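Local coordinates for tail spike protein gp49 (Pseudomonas phage LKA1, PDB 4RU4) that forms the trimeric tailspike of the phage and acts as a lyase on the O-specific polysaccharide of Pseudomonas, probably to open the way to the host cell, at residues B[113-118]-B[224-228]; B[216-222]-B[239-245]; B[540-546]-B[596-601]; B[547-553]-B[590-596]. The contacts are given in a common frame with arbitrary orientation. Numbering follows the deposited sequence.

Contact 1 of 4, residues B[113-118]-B[224-228]; sequences SCVGSL and LVEAV
Strands 113-115 and 224-226 run parallel, 6° apart, with axes 4.8 Å from each other. Ser113 pairs with Leu224, Cys114 with Val225 and Val115 with Glu226. Three backbone hydrogen bonds hold this register: Cys114 N to Leu224 O (3.0 Å), Glu226 N to Cys114 O (2.9 Å) and Gly116 N to Glu226 O (2.7 Å). Ser113 (chi1 p), Val115 (t), Leu224 (t, p) and Glu226 (t, t) share one face. There Val115 CG1 lies 4.2 Å from Glu226 CB, and the carboxylate of Glu226 reaches Arg250 in a salt bridge. Here the two strands stack as rungs of a parallel beta-helix of the pectin lyase-like kind, although a long insertion separates them in sequence. Cys114 and Val225, both t, turn to the other, buried face and touch Val206. Just after strand 224-226, Ala227 takes a left-handed conformation (54/53). Gly116 packs its CA 3.2 Å from Ala227 O, where a beta-carbon would clash. Leu118 (m, t) swings back to place CD2 4.0 Å from Ala227 CB.

Contact 2 of 4, residues B[216-222]-B[239-245]; sequences GTVPMNG and TLANNAG
Gly216 opens the first segment with a positive phi (76/-155), which suits glycine. Its O accepts a hydrogen bond from Ala241 N (2.8 Å), and water 1 links its N to Thr239 OG1. Thr217 O takes the amide of Asn242 ND2 (2.8 Å). Asn242, with chi1 t, points its side chain into the bend of segment 216-222. Pro219 CB lies 4.1 Å from Leu240 CD1, and Pro219 O is 2.9 Å from Asn242 CB. Leu240 (t, p) reaches into the bend, with CD2 3.6 Å from Met220 O. Met220 O accepts from Ala244 N (2.9 Å) and weakly from Asn243 N (3.2 Å). Asn221 (chi1 m) then forms a parallel bridge with Ala244, CA to CA 4.8 Å. Asn221 OD1 meets water 2, which also binds Asn243 ND2, and Asn221 ND2 bonds Ser110 OG. Gly222 N binds Ala244 O (2.9 Å) at a chain corner. The two segments are equivalent turns on successive coils of the beta-helix, stacked in parallel. Backbone carbonyls accept all the direct hydrogen bonds between the segments, and Asn242 donates one where strand pairing is interrupted. The coils thus stay joined through the turn as well as along the strands.

Contact 3 of 4, residues B[540-546]-B[596-601]; sequences YPKAPTV and QAGIYE
Ile599 (chi1 m, chi2 t) is at the apolar centre. Its CD1 lies 4.0 Å from Tyr540 CD1 and 3.9 Å from Pro541 CD, and its CG1 is 4.1 Å from Pro544 CB. Pro544 CG also meets Ala597 CB (3.8 Å), which lies 4.2 Å from Val546 CG2. Next comes the backbone. Segment 540-546 curves round Ile599 before it becomes a strand at Thr545. Thr545 and Gly598 form an antiparallel hydrogen-bonded pair: Thr545 N to Gly598 O is 2.8 Å, and Gly598 N to Thr545 O is 3.1 Å. Val546 and Ala597 follow as a non-hydrogen-bonded pair, CA to CA 4.4 Å. At Gly598 a beta-carbon would clash with Tyr600 OH (chi1 m), so glycine suits the position. Water 3 joins Thr545 OG1 to Tyr600 N, and water 4 joins Thr545 O to Tyr600 OH. The hydroxyl of Tyr540 (chi1 m) bonds Pro513 O. At the polar edge Lys542, extended beyond a p chi1, makes a salt bridge from NZ to Glu601 OE2 (2.6 Å). Val546 N bonds Asn594 of the second subunit. Antiparallel strands closing over an apolar core fit the C-terminal Ig-like beta domain, here packed against its trimer mates.

Contact 4 of 4, residues B[547-553]-B[590-596]; sequences QVTKTDR and TNQLNWQ
Val548 (chi1 t) packs beside Leu593 and Trp595, with CG1 4.3 Å from Leu593 CB and CG2 4.4 Å from Trp595 CB. Trp595 (chi1 p) carries its indole away from segment 547-553, onto Leu575. Strands 547-551 and 590-596 are antiparallel at 158°, with axes 4.6 Å apart. Three pairs are hydrogen-bonded both ways: Gln547-Gln596 (Gln547 N to Gln596 O 2.9 Å), Thr549-Asn594 (Asn594 N to Thr549 O 2.8 Å) and Thr551-Gln592 (Thr551 N to Gln592 O 2.8 Å). Val548-Trp595 and Lys550-Leu593 are non-hydrogen-bonded. Lys550, nearly extended, brings NZ 2.8 Å from Asn591 OD1, and NZ also bonds Val560 O. On the other face Asn594 ND2 donates to Thr551 OG1 (2.9 Å), which donates to Asp552 OD2 (2.8 Å). Asp552 (66/26) turns the chain out of the strand. Arg553 (t, p, p) folds back, with NE 2.8 Å from Thr590 O and NH2 2.9 Å from Thr590 OG1. Gln547 bonds Thr549 of the second subunit, and Asn594 OD1 takes Val546 N of the third. This is an antiparallel pair of the C-terminal Ig-like domain: a largely apolar face (Val548, Leu593, Trp595) packs inside the subunit and a polar face (Gln547, Thr549, Asn594, Gln596) lines the trimer interface.

Overall arrangement
The contacts fall into two groups on opposite sides of the chain's centre. Contacts 1 and 2 lie 18 Å apart, centre to centre, in the beta-helix and share strand 221-226. Their segments alternate along the chain, as expected where successive coils stack. Contacts 3 and 4 are also 18 Å apart between centres. They share Gln596 and are consecutive parts of one antiparallel pair, strands 545-551 and 590-600, with contact 4 nested inside the loop closed by contact 3. Centres of contacts in different groups are about 57 to 74 Å apart. Along the sequence the parallel coils come first and the antiparallel C-terminal domain follows. Contacts 3 and 4 touch neighbouring subunits, whereas contacts 1 and 2 touch none.

Contact 1 of 4, residues B[113-118]-B[224-228]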
loop_
_atom_site.group_PDB
_atom_site.type_symbol
_atom_site.label_atom_id
_atom_site.label_comp_id
_atom_site.label_asym_id
_atom_site.label_seq_id
_atom_site.Cartn_x
_atom_site.Cartn_y
_atom_site.Cartn_z
ATOM N N SER B 113 -20.740 14.008 -23.014
ATOM C CA SER B 113 -21.549 13.817 -21.812
ATOM C C SER B 113 -22.558 12.695 -21.943
ATOM O O SER B 113 -23.114 12.449 -23.029
ATOM C CB SER B 113 -22.254 15.118 -21.390
ATOM O OG SER B 113 -23.199 15.526 -22.368
ATOM N N CYS B 114 -22.802 12.016 -20.823
ATOM C CA CYS B 114 -23.865 11.028 -20.750
ATOM C C CYS B 114 -24.580 11.185 -19.417
ATOM O O CYS B 114 -23.930 11.246 -18.369
ATOM C CB CYS B 114 -23.330 9.599 -20.879
ATOM S SG CYS B 114 -24.706 8.413 -21.035
ATOM N N VAL B 115 -25.909 11.284 -19.459
ATOM C CA VAL B 115 -26.691 11.495 -18.237
ATOM C C VAL B 115 -27.750 10.380 -18.094
ATOM O O VAL B 115 -28.577 10.166 -18.997
ATOM C CB VAL B 115 -27.401 12.877 -18.254
ATOM C CG1 VAL B 115 -28.164 13.133 -16.936
ATOM C CG2 VAL B 115 -26.410 14.005 -18.551
ATOM N N GLY B 116 -27.713 9.656 -16.978
ATOM C CA GLY B 116 -28.757 8.686 -16.680
ATOM C C GLY B 116 -29.876 9.363 -15.907
ATOM O O GLY B 116 -29.946 10.588 -15.861
ATOM N N SER B 117 -30.743 8.564 -15.296
ATOM C CA SER B 117 -31.919 9.105 -14.632
ATOM C C SER B 117 -32.082 8.601 -13.212
ATOM O O SER B 117 -31.700 7.476 -12.893
ATOM C CB SER B 117 -33.185 8.761 -15.425
ATOM O OG SER B 117 -32.971 8.977 -16.801
ATOM N N LEU B 118 -32.664 9.447 -12.371
ATOM C CA LEU B 118 -33.087 9.041 -11.038
ATOM C C LEU B 118 -34.602 8.926 -11.110
ATOM O O LEU B 118 -35.287 9.915 -11.376
ATOM C CB LEU B 118 -32.703 10.106 -10.007
ATOM C CG LEU B 118 -31.228 10.423 -9.708
ATOM C CD1 LEU B 118 -31.098 11.090 -8.330
ATOM C CD2 LEU B 118 -30.353 9.200 -9.781
ATOM N N LEU B 224 -18.432 14.761 -18.854
ATOM C CA LEU B 224 -19.398 14.718 -17.753
ATOM C C LEU B 224 -20.171 13.407 -17.842
ATOM O O LEU B 224 -20.735 13.113 -18.877
ATOM C CB LEU B 224 -20.419 15.855 -17.879
ATOM C CG LEU B 224 -21.567 15.751 -16.871
ATOM C CD1 LEU B 224 -21.075 15.922 -15.440
ATOM C CD2 LEU B 224 -22.665 16.782 -17.203
ATOM N N VAL B 225 -20.214 12.639 -16.759
ATOM C CA VAL B 225 -21.036 11.429 -16.715
ATOM C C VAL B 225 -21.856 11.579 -15.437
ATOM O O VAL B 225 -21.299 11.767 -14.358
ATOM C CB VAL B 225 -20.188 10.111 -16.674
ATOM C CG1 VAL B 225 -21.103 8.892 -16.570
ATOM C CG2 VAL B 225 -19.250 10.004 -17.889
ATOM N N GLU B 226 -23.173 11.542 -15.562
ATOM C CA GLU B 226 -24.040 11.857 -14.435
ATOM C C GLU B 226 -25.109 10.760 -14.260
ATOM O O GLU B 226 -25.696 10.310 -15.244
ATOM C CB GLU B 226 -24.702 13.226 -14.648
ATOM C CG GLU B 226 -25.735 13.595 -13.558
ATOM C CD GLU B 226 -26.187 15.054 -13.636
ATOM O OE1 GLU B 226 -25.680 15.797 -14.516
ATOM O OE2 GLU B 226 -27.054 15.447 -12.810
ATOM N N ALA B 227 -25.341 10.341 -13.016
ATOM C CA ALA B 227 -26.376 9.347 -12.684
ATOM C C ALA B 227 -26.240 8.055 -13.479
ATOM O O ALA B 227 -27.214 7.579 -14.095
ATOM C CB ALA B 227 -27.810 9.952 -12.840
ATOM N N VAL B 228 -25.042 7.460 -13.445
ATOM C CA VAL B 228 -24.811 6.226 -14.166
ATOM C C VAL B 228 -24.157 5.187 -13.239
ATOM O O VAL B 228 -23.297 5.538 -12.409
ATOM C CB VAL B 228 -23.915 6.475 -15.406
ATOM C CG1 VAL B 228 -23.542 5.162 -16.099
ATOM C CG2 VAL B 228 -24.599 7.443 -16.402
#

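Contact 2 of 4, residues B[216-222]-B[239-245]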
loop_
_atom_site.group_PDB
_atom_site.type_symbol
_atom_site.label_atom_id
_atom_site.label_comp_id
_atom_site.label_asym_id
_atom_site.label_seq_id
_atom_site.Cartn_x
_atom_site.Cartn_y
_atom_site.Cartn_z
ATOM N N GLY B 216 -10.046 23.204 -24.716
ATOM C CA GLY B 216 -9.960 24.646 -24.852
ATOM C C GLY B 216 -10.585 25.377 -23.668
ATOM O O GLY B 216 -10.722 24.835 -22.558
ATOM N N THR B 217 -11.015 26.606 -23.925
ATOM C CA THR B 217 -11.433 27.509 -22.872
ATOM C C THR B 217 -12.926 27.591 -22.669
ATOM O O THR B 217 -13.368 28.147 -21.668
ATOM C CB THR B 217 -10.960 28.942 -23.172
ATOM O OG1 THR B 217 -11.488 29.342 -24.448
ATOM C CG2 THR B 217 -9.416 29.003 -23.196
ATOM N N VAL B 218 -13.722 27.061 -23.597
ATOM C CA VAL B 218 -15.185 27.243 -23.484
ATOM C C VAL B 218 -15.976 26.241 -22.611
ATOM O O VAL B 218 -16.787 26.655 -21.769
ATOM C CB VAL B 218 -15.872 27.353 -24.884
ATOM C CG1 VAL B 218 -17.381 27.548 -24.706
ATOM C CG2 VAL B 218 -15.253 28.519 -25.681
ATOM N N PRO B 219 -15.791 24.928 -22.837
ATOM C CA PRO B 219 -16.587 23.922 -22.108
ATOM C C PRO B 219 -16.336 23.997 -20.616
ATOM O O PRO B 219 -15.196 24.218 -20.258
ATOM C CB PRO B 219 -16.041 22.590 -22.641
ATOM C CG PRO B 219 -15.435 22.944 -24.000
ATOM C CD PRO B 219 -14.823 24.291 -23.752
ATOM N N MET B 220 -17.356 23.829 -19.771
ATOM C CA MET B 220 -17.102 23.700 -18.337
ATOM C C MET B 220 -16.410 22.404 -18.027
ATOM O O MET B 220 -15.533 22.365 -17.163
ATOM C CB MET B 220 -18.391 23.734 -17.520
ATOM C CG MET B 220 -19.169 25.008 -17.683
ATOM S SD MET B 220 -20.050 25.400 -16.168
ATOM C CE MET B 220 -21.046 23.937 -15.930
ATOM N N ASN B 221 -16.832 21.328 -18.700
ATOM C CA ASN B 221 -16.282 20.014 -18.440
ATOM C C ASN B 221 -15.711 19.418 -19.694
ATOM O O ASN B 221 -16.251 19.624 -20.785
ATOM C CB ASN B 221 -17.388 19.070 -17.974
ATOM C CG ASN B 221 -18.166 19.628 -16.823
ATOM O OD1 ASN B 221 -17.595 19.961 -15.781
ATOM N ND2 ASN B 221 -19.482 19.755 -17.000
ATOM N N GLY B 222 -14.643 18.644 -19.544
ATOM C CA GLY B 222 -14.147 17.857 -20.662
ATOM C C GLY B 222 -15.096 16.702 -20.873
ATOM O O GLY B 222 -15.679 16.551 -21.946
ATOM N N THR B 239 -7.395 17.729 -22.062
ATOM C CA THR B 239 -6.893 19.029 -21.648
ATOM C C THR B 239 -8.032 20.022 -21.741
ATOM O O THR B 239 -8.978 19.833 -22.519
ATOM C CB THR B 239 -5.708 19.528 -22.513
ATOM O OG1 THR B 239 -6.162 19.802 -23.851
ATOM C CG2 THR B 239 -4.587 18.498 -22.518
ATOM N N LEU B 240 -7.953 21.069 -20.941
ATOM C CA LEU B 240 -9.054 22.005 -20.830
ATOM C C LEU B 240 -8.481 23.219 -20.140
ATOM O O LEU B 240 -7.410 23.136 -19.528
ATOM C CB LEU B 240 -10.183 21.410 -19.975
ATOM C CG LEU B 240 -11.488 22.199 -19.820
ATOM C CD1 LEU B 240 -12.244 22.208 -21.136
ATOM C CD2 LEU B 240 -12.345 21.648 -18.705
ATOM N N ALA B 241 -9.180 24.342 -20.257
ATOM C CA ALA B 241 -8.832 25.541 -19.499
ATOM C C ALA B 241 -10.136 26.092 -18.959
ATOM O O ALA B 241 -10.585 27.150 -19.376
ATOM C CB ALA B 241 -8.164 26.556 -20.398
ATOM N N ASN B 242 -10.747 25.342 -18.057
ATOM C CA ASN B 242 -12.036 25.697 -17.494
ATOM C C ASN B 242 -12.286 24.990 -16.151
ATOM O O ASN B 242 -11.379 24.922 -15.303
ATOM C CB ASN B 242 -13.163 25.438 -18.508
ATOM C CG ASN B 242 -14.374 26.370 -18.302
ATOM O OD1 ASN B 242 -15.158 26.201 -17.362
ATOM N ND2 ASN B 242 -14.535 27.340 -19.198
ATOM N N ASN B 243 -13.495 24.472 -15.933
ATOM C CA ASN B 243 -13.862 24.027 -14.583
ATOM C C ASN B 243 -13.465 22.611 -14.174
ATOM O O ASN B 243 -12.970 22.427 -13.069
ATOM C CB ASN B 243 -15.352 24.249 -14.300
ATOM C CG ASN B 243 -15.649 24.340 -12.796
ATOM O OD1 ASN B 243 -15.186 25.254 -12.114
ATOM N ND2 ASN B 243 -16.399 23.386 -12.283
ATOM N N ALA B 244 -13.675 21.613 -15.039
ATOM C CA ALA B 244 -13.369 20.216 -14.672
ATOM C C ALA B 244 -12.982 19.395 -15.876
ATOM O O ALA B 244 -13.744 19.313 -16.832
ATOM C CB ALA B 244 -14.555 19.561 -13.983
ATOM N N GLY B 245 -11.800 18.790 -15.831
ATOM C CA GLY B 245 -11.400 17.897 -16.902
ATOM C C GLY B 245 -12.396 16.759 -17.043
ATOM O O GLY B 245 -12.940 16.539 -18.111
HETATM O O HOH W 1 -7.200 22.355 -24.047
HETATM O O HOH W 2 -18.133 21.770 -13.769
#

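Contact 3 of 4, residues B[540-546]-B[596-601]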
loop_
_atom_site.group_PDB
_atom_site.type_symbol
_atom_site.label_atom_id
_atom_site.label_comp_id
_atom_site.label_asym_id
_atom_site.label_seq_id
_atom_site.Cartn_x
_atom_site.Cartn_y
_atom_site.Cartn_z
ATOM N N TYR B 540 8.267 18.803 28.571
ATOM C CA TYR B 540 6.987 18.108 28.728
ATOM C C TYR B 540 5.820 19.093 28.927
ATOM O O TYR B 540 6.040 20.250 29.287
ATOM C CB TYR B 540 7.061 17.124 29.916
ATOM C CG TYR B 540 7.986 15.952 29.678
ATOM C CD1 TYR B 540 7.527 14.805 29.020
ATOM C CD2 TYR B 540 9.325 15.991 30.107
ATOM C CE1 TYR B 540 8.367 13.730 28.783
ATOM C CE2 TYR B 540 10.193 14.920 29.867
ATOM C CZ TYR B 540 9.694 13.773 29.219
ATOM O OH TYR B 540 10.531 12.698 28.982
ATOM N N PRO B 541 4.569 18.642 28.678
ATOM C CA PRO B 541 3.427 19.542 28.910
ATOM C C PRO B 541 3.201 19.864 30.379
ATOM O O PRO B 541 2.571 20.871 30.675
ATOM C CB PRO B 541 2.217 18.767 28.355
ATOM C CG PRO B 541 2.787 17.624 27.544
ATOM C CD PRO B 541 4.168 17.348 28.099
ATOM N N LYS B 542 3.702 19.025 31.283
ATOM C CA LYS B 542 3.585 19.255 32.726
ATOM C C LYS B 542 4.705 18.440 33.370
ATOM O O LYS B 542 5.400 17.724 32.662
ATOM C CB LYS B 542 2.219 18.775 33.238
ATOM C CG LYS B 542 1.929 17.291 32.933
ATOM C CD LYS B 542 0.449 16.970 33.190
ATOM C CE LYS B 542 0.194 15.479 33.112
ATOM N NZ LYS B 542 -1.220 15.159 33.512
ATOM N N ALA B 543 4.898 18.551 34.685
ATOM C CA ALA B 543 5.964 17.783 35.344
ATOM C C ALA B 543 5.787 16.301 35.048
ATOM O O ALA B 543 4.710 15.742 35.208
ATOM C CB ALA B 543 5.966 18.014 36.820
ATOM N N PRO B 544 6.840 15.673 34.538
ATOM C CA PRO B 544 6.716 14.264 34.183
ATOM C C PRO B 544 6.866 13.359 35.408
ATOM O O PRO B 544 7.229 13.824 36.504
ATOM C CB PRO B 544 7.890 14.062 33.226
ATOM C CG PRO B 544 8.939 15.075 33.723
ATOM C CD PRO B 544 8.111 16.270 34.082
ATOM N N THR B 545 6.538 12.086 35.223
ATOM C CA THR B 545 6.771 11.068 36.241
ATOM C C THR B 545 8.238 10.695 36.202
ATOM O O THR B 545 8.726 10.237 35.185
ATOM C CB THR B 545 5.876 9.850 35.958
ATOM O OG1 THR B 545 4.509 10.304 35.911
ATOM C CG2 THR B 545 5.991 8.766 37.043
ATOM N N VAL B 546 8.938 10.932 37.311
ATOM C CA VAL B 546 10.398 10.802 37.372
ATOM C C VAL B 546 10.845 9.648 38.283
ATOM O O VAL B 546 10.321 9.498 39.400
ATOM C CB VAL B 546 11.004 12.134 37.920
ATOM C CG1 VAL B 546 12.521 12.016 38.147
ATOM C CG2 VAL B 546 10.674 13.295 36.942
ATOM N N GLN B 596 15.153 9.017 35.008
ATOM C CA GLN B 596 14.352 9.003 33.795
ATOM C C GLN B 596 13.006 9.676 34.029
ATOM O O GLN B 596 12.563 9.836 35.166
ATOM C CB GLN B 596 14.176 7.580 33.261
ATOM C CG GLN B 596 13.305 6.663 34.135
ATOM C CD GLN B 596 13.511 5.230 33.742
ATOM O OE1 GLN B 596 14.582 4.671 33.962
ATOM N NE2 GLN B 596 12.525 4.650 33.074
ATOM N N ALA B 597 12.370 10.084 32.940
ATOM C CA ALA B 597 11.180 10.924 33.015
ATOM C C ALA B 597 10.266 10.529 31.859
ATOM O O ALA B 597 10.751 10.232 30.754
ATOM C CB ALA B 597 11.584 12.433 32.890
ATOM N N GLY B 598 8.952 10.547 32.084
ATOM C CA GLY B 598 8.015 10.278 31.010
ATOM C C GLY B 598 6.604 10.529 31.511
ATOM O O GLY B 598 6.430 10.849 32.690
ATOM N N ILE B 599 5.609 10.450 30.621
ATOM C CA ILE B 599 4.237 10.569 31.069
ATOM C C ILE B 599 3.464 9.350 30.563
ATOM O O ILE B 599 3.552 9.004 29.389
ATOM C CB ILE B 599 3.599 11.925 30.679
ATOM C CG1 ILE B 599 4.404 13.109 31.283
ATOM C CG2 ILE B 599 2.156 11.987 31.190
ATOM C CD1 ILE B 599 3.958 14.554 30.780
ATOM N N TYR B 600 2.703 8.700 31.444
ATOM C CA TYR B 600 2.198 7.368 31.141
ATOM C C TYR B 600 0.774 7.223 31.644
ATOM O O TYR B 600 0.516 6.388 32.497
ATOM C CB TYR B 600 3.060 6.294 31.833
ATOM C CG TYR B 600 4.567 6.545 31.838
ATOM C CD1 TYR B 600 5.347 6.283 30.724
ATOM C CD2 TYR B 600 5.206 6.994 32.992
ATOM C CE1 TYR B 600 6.728 6.490 30.750
ATOM C CE2 TYR B 600 6.572 7.213 33.027
ATOM C CZ TYR B 600 7.334 6.956 31.915
ATOM O OH TYR B 600 8.706 7.177 31.983
ATOM N N GLU B 601 -0.147 8.012 31.093
ATOM C CA GLU B 601 -1.511 8.060 31.613
ATOM C C GLU B 601 -2.531 7.269 30.777
ATOM O O GLU B 601 -3.693 7.155 31.158
ATOM C CB GLU B 601 -1.951 9.518 31.733
ATOM C CG GLU B 601 -1.107 10.325 32.734
ATOM C CD GLU B 601 -1.434 11.796 32.703
ATOM O OE1 GLU B 601 -2.150 12.216 31.767
ATOM O OE2 GLU B 601 -0.964 12.533 33.602
HETATM O O HOH W 3 2.558 9.468 34.242
HETATM O O HOH W 4 9.722 7.704 34.402
#

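Contact 4 of 4, residues B[547-553]-B[590-596]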
loop_
_atom_site.group_PDB
_atom_site.type_symbol
_atom_site.label_atom_id
_atom_site.label_comp_id
_atom_site.label_asym_id
_atom_site.label_seq_id
_atom_site.Cartn_x
_atom_site.Cartn_y
_atom_site.Cartn_z
ATOM N N GLN B 547 11.801 8.841 37.818
ATOM C CA GLN B 547 12.483 7.871 38.693
ATOM C C GLN B 547 13.954 8.206 38.836
ATOM O O GLN B 547 14.586 8.685 37.893
ATOM C CB GLN B 547 12.344 6.443 38.139
ATOM C CG GLN B 547 10.906 6.066 37.790
ATOM C CD GLN B 547 10.020 5.958 39.021
ATOM O OE1 GLN B 547 10.499 5.719 40.132
ATOM N NE2 GLN B 547 8.715 6.103 38.820
ATOM N N VAL B 548 14.499 7.984 40.027
ATOM C CA VAL B 548 15.928 8.107 40.233
ATOM C C VAL B 548 16.414 6.921 41.074
ATOM O O VAL B 548 15.819 6.599 42.103
ATOM C CB VAL B 548 16.303 9.433 40.959
ATOM C CG1 VAL B 548 17.830 9.638 40.937
ATOM C CG2 VAL B 548 15.593 10.646 40.338
ATOM N N THR B 549 17.497 6.293 40.640
ATOM C CA THR B 549 18.113 5.204 41.383
ATOM C C THR B 549 19.623 5.399 41.427
ATOM O O THR B 549 20.225 5.828 40.441
ATOM C CB THR B 549 17.765 3.834 40.729
ATOM O OG1 THR B 549 16.352 3.600 40.838
ATOM C CG2 THR B 549 18.531 2.679 41.379
ATOM N N LYS B 550 20.239 5.105 42.575
ATOM C CA LYS B 550 21.700 5.150 42.696
ATOM C C LYS B 550 22.305 3.821 42.254
ATOM O O LYS B 550 21.838 2.743 42.675
ATOM C CB LYS B 550 22.114 5.421 44.153
ATOM C CG LYS B 550 23.555 4.976 44.491
ATOM C CD LYS B 550 23.946 5.427 45.893
ATOM C CE LYS B 550 25.039 4.581 46.492
ATOM N NZ LYS B 550 25.758 5.326 47.554
ATOM N N THR B 551 23.323 3.895 41.394
ATOM C CA THR B 551 24.099 2.721 41.015
ATOM C C THR B 551 25.634 2.886 41.141
ATOM O O THR B 551 26.173 4.000 41.320
ATOM C CB THR B 551 23.788 2.247 39.574
ATOM O OG1 THR B 551 24.359 3.163 38.636
ATOM C CG2 THR B 551 22.270 2.101 39.344
ATOM N N ASP B 552 26.322 1.751 41.091
ATOM C CA ASP B 552 27.780 1.701 40.980
ATOM C C ASP B 552 28.559 2.246 42.177
ATOM O O ASP B 552 29.723 2.665 42.070
ATOM C CB ASP B 552 28.226 2.289 39.638
ATOM C CG ASP B 552 27.714 1.460 38.475
ATOM O OD1 ASP B 552 28.297 0.382 38.239
ATOM O OD2 ASP B 552 26.694 1.839 37.850
ATOM N N ARG B 553 27.909 2.181 43.329
ATOM C CA ARG B 553 28.545 2.453 44.605
ATOM C C ARG B 553 27.577 1.877 45.642
ATOM O O ARG B 553 26.357 1.857 45.419
ATOM C CB ARG B 553 28.707 3.968 44.820
ATOM C CG ARG B 553 29.411 4.334 46.151
ATOM C CD ARG B 553 30.869 3.894 46.132
ATOM N NE ARG B 553 31.592 4.583 45.064
ATOM C CZ ARG B 553 32.885 4.435 44.794
ATOM N NH1 ARG B 553 33.642 3.622 45.525
ATOM N NH2 ARG B 553 33.423 5.115 43.795
ATOM N N THR B 590 32.354 8.513 44.201
ATOM C CA THR B 590 31.417 8.675 43.106
ATOM C C THR B 590 30.191 7.781 43.265
ATOM O O THR B 590 30.253 6.742 43.899
ATOM C CB THR B 590 32.081 8.346 41.775
ATOM O OG1 THR B 590 32.567 6.998 41.822
ATOM C CG2 THR B 590 33.261 9.305 41.548
ATOM N N ASN B 591 29.082 8.227 42.690
ATOM C CA ASN B 591 27.834 7.487 42.631
ATOM C C ASN B 591 27.213 7.837 41.291
ATOM O O ASN B 591 27.389 8.958 40.806
ATOM C CB ASN B 591 26.869 7.945 43.728
ATOM C CG ASN B 591 27.489 7.912 45.114
ATOM O OD1 ASN B 591 27.207 7.015 45.916
ATOM N ND2 ASN B 591 28.339 8.902 45.406
ATOM N N GLN B 592 26.478 6.906 40.688
ATOM C CA GLN B 592 25.759 7.207 39.453
ATOM C C GLN B 592 24.268 7.353 39.752
ATOM O O GLN B 592 23.626 6.383 40.182
ATOM C CB GLN B 592 25.966 6.085 38.416
ATOM C CG GLN B 592 27.399 5.879 37.967
ATOM C CD GLN B 592 27.959 7.078 37.200
ATOM O OE1 GLN B 592 27.217 7.889 36.679
ATOM N NE2 GLN B 592 29.262 7.185 37.142
ATOM N N LEU B 593 23.726 8.552 39.546
ATOM C CA LEU B 593 22.293 8.775 39.664
ATOM C C LEU B 593 21.627 8.486 38.305
ATOM O O LEU B 593 21.821 9.219 37.337
ATOM C CB LEU B 593 21.985 10.200 40.169
ATOM C CG LEU B 593 22.588 10.507 41.555
ATOM C CD1 LEU B 593 22.022 11.827 42.131
ATOM C CD2 LEU B 593 22.341 9.339 42.516
ATOM N N ASN B 594 20.907 7.371 38.239
ATOM C CA ASN B 594 20.214 6.929 37.025
ATOM C C ASN B 594 18.801 7.511 37.045
ATOM O O ASN B 594 17.977 7.143 37.897
ATOM C CB ASN B 594 20.078 5.399 37.017
ATOM C CG ASN B 594 21.403 4.667 36.805
ATOM O OD1 ASN B 594 21.494 3.807 35.935
ATOM N ND2 ASN B 594 22.430 5.000 37.609
ATOM N N TRP B 595 18.512 8.433 36.137
ATOM C CA TRP B 595 17.236 9.153 36.203
ATOM C C TRP B 595 16.475 8.916 34.926
ATOM O O TRP B 595 17.073 8.627 33.866
ATOM C CB TRP B 595 17.479 10.669 36.394
ATOM C CG TRP B 595 18.062 11.303 35.143
ATOM C CD1 TRP B 595 19.385 11.396 34.827
ATOM C CD2 TRP B 595 17.343 11.893 34.047
ATOM N NE1 TRP B 595 19.547 12.009 33.603
ATOM C CE2 TRP B 595 18.309 12.319 33.096
ATOM C CE3 TRP B 595 15.981 12.083 33.764
ATOM C CZ2 TRP B 595 17.962 12.951 31.894
ATOM C CZ3 TRP B 595 15.626 12.704 32.567
ATOM C CH2 TRP B 595 16.626 13.132 31.639
ATOM N N GLN B 596 15.153 9.017 35.008
ATOM C CA GLN B 596 14.352 9.003 33.795
ATOM C C GLN B 596 13.006 9.676 34.029
ATOM O O GLN B 596 12.563 9.836 35.166
ATOM C CB GLN B 596 14.176 7.580 33.261
ATOM C CG GLN B 596 13.305 6.663 34.135
ATOM C CD GLN B 596 13.511 5.230 33.742
ATOM O OE1 GLN B 596 14.582 4.671 33.962
ATOM N NE2 GLN B 596 12.525 4.650 33.074
HETATM O O HOH W 5 30.327 5.409 40.769
#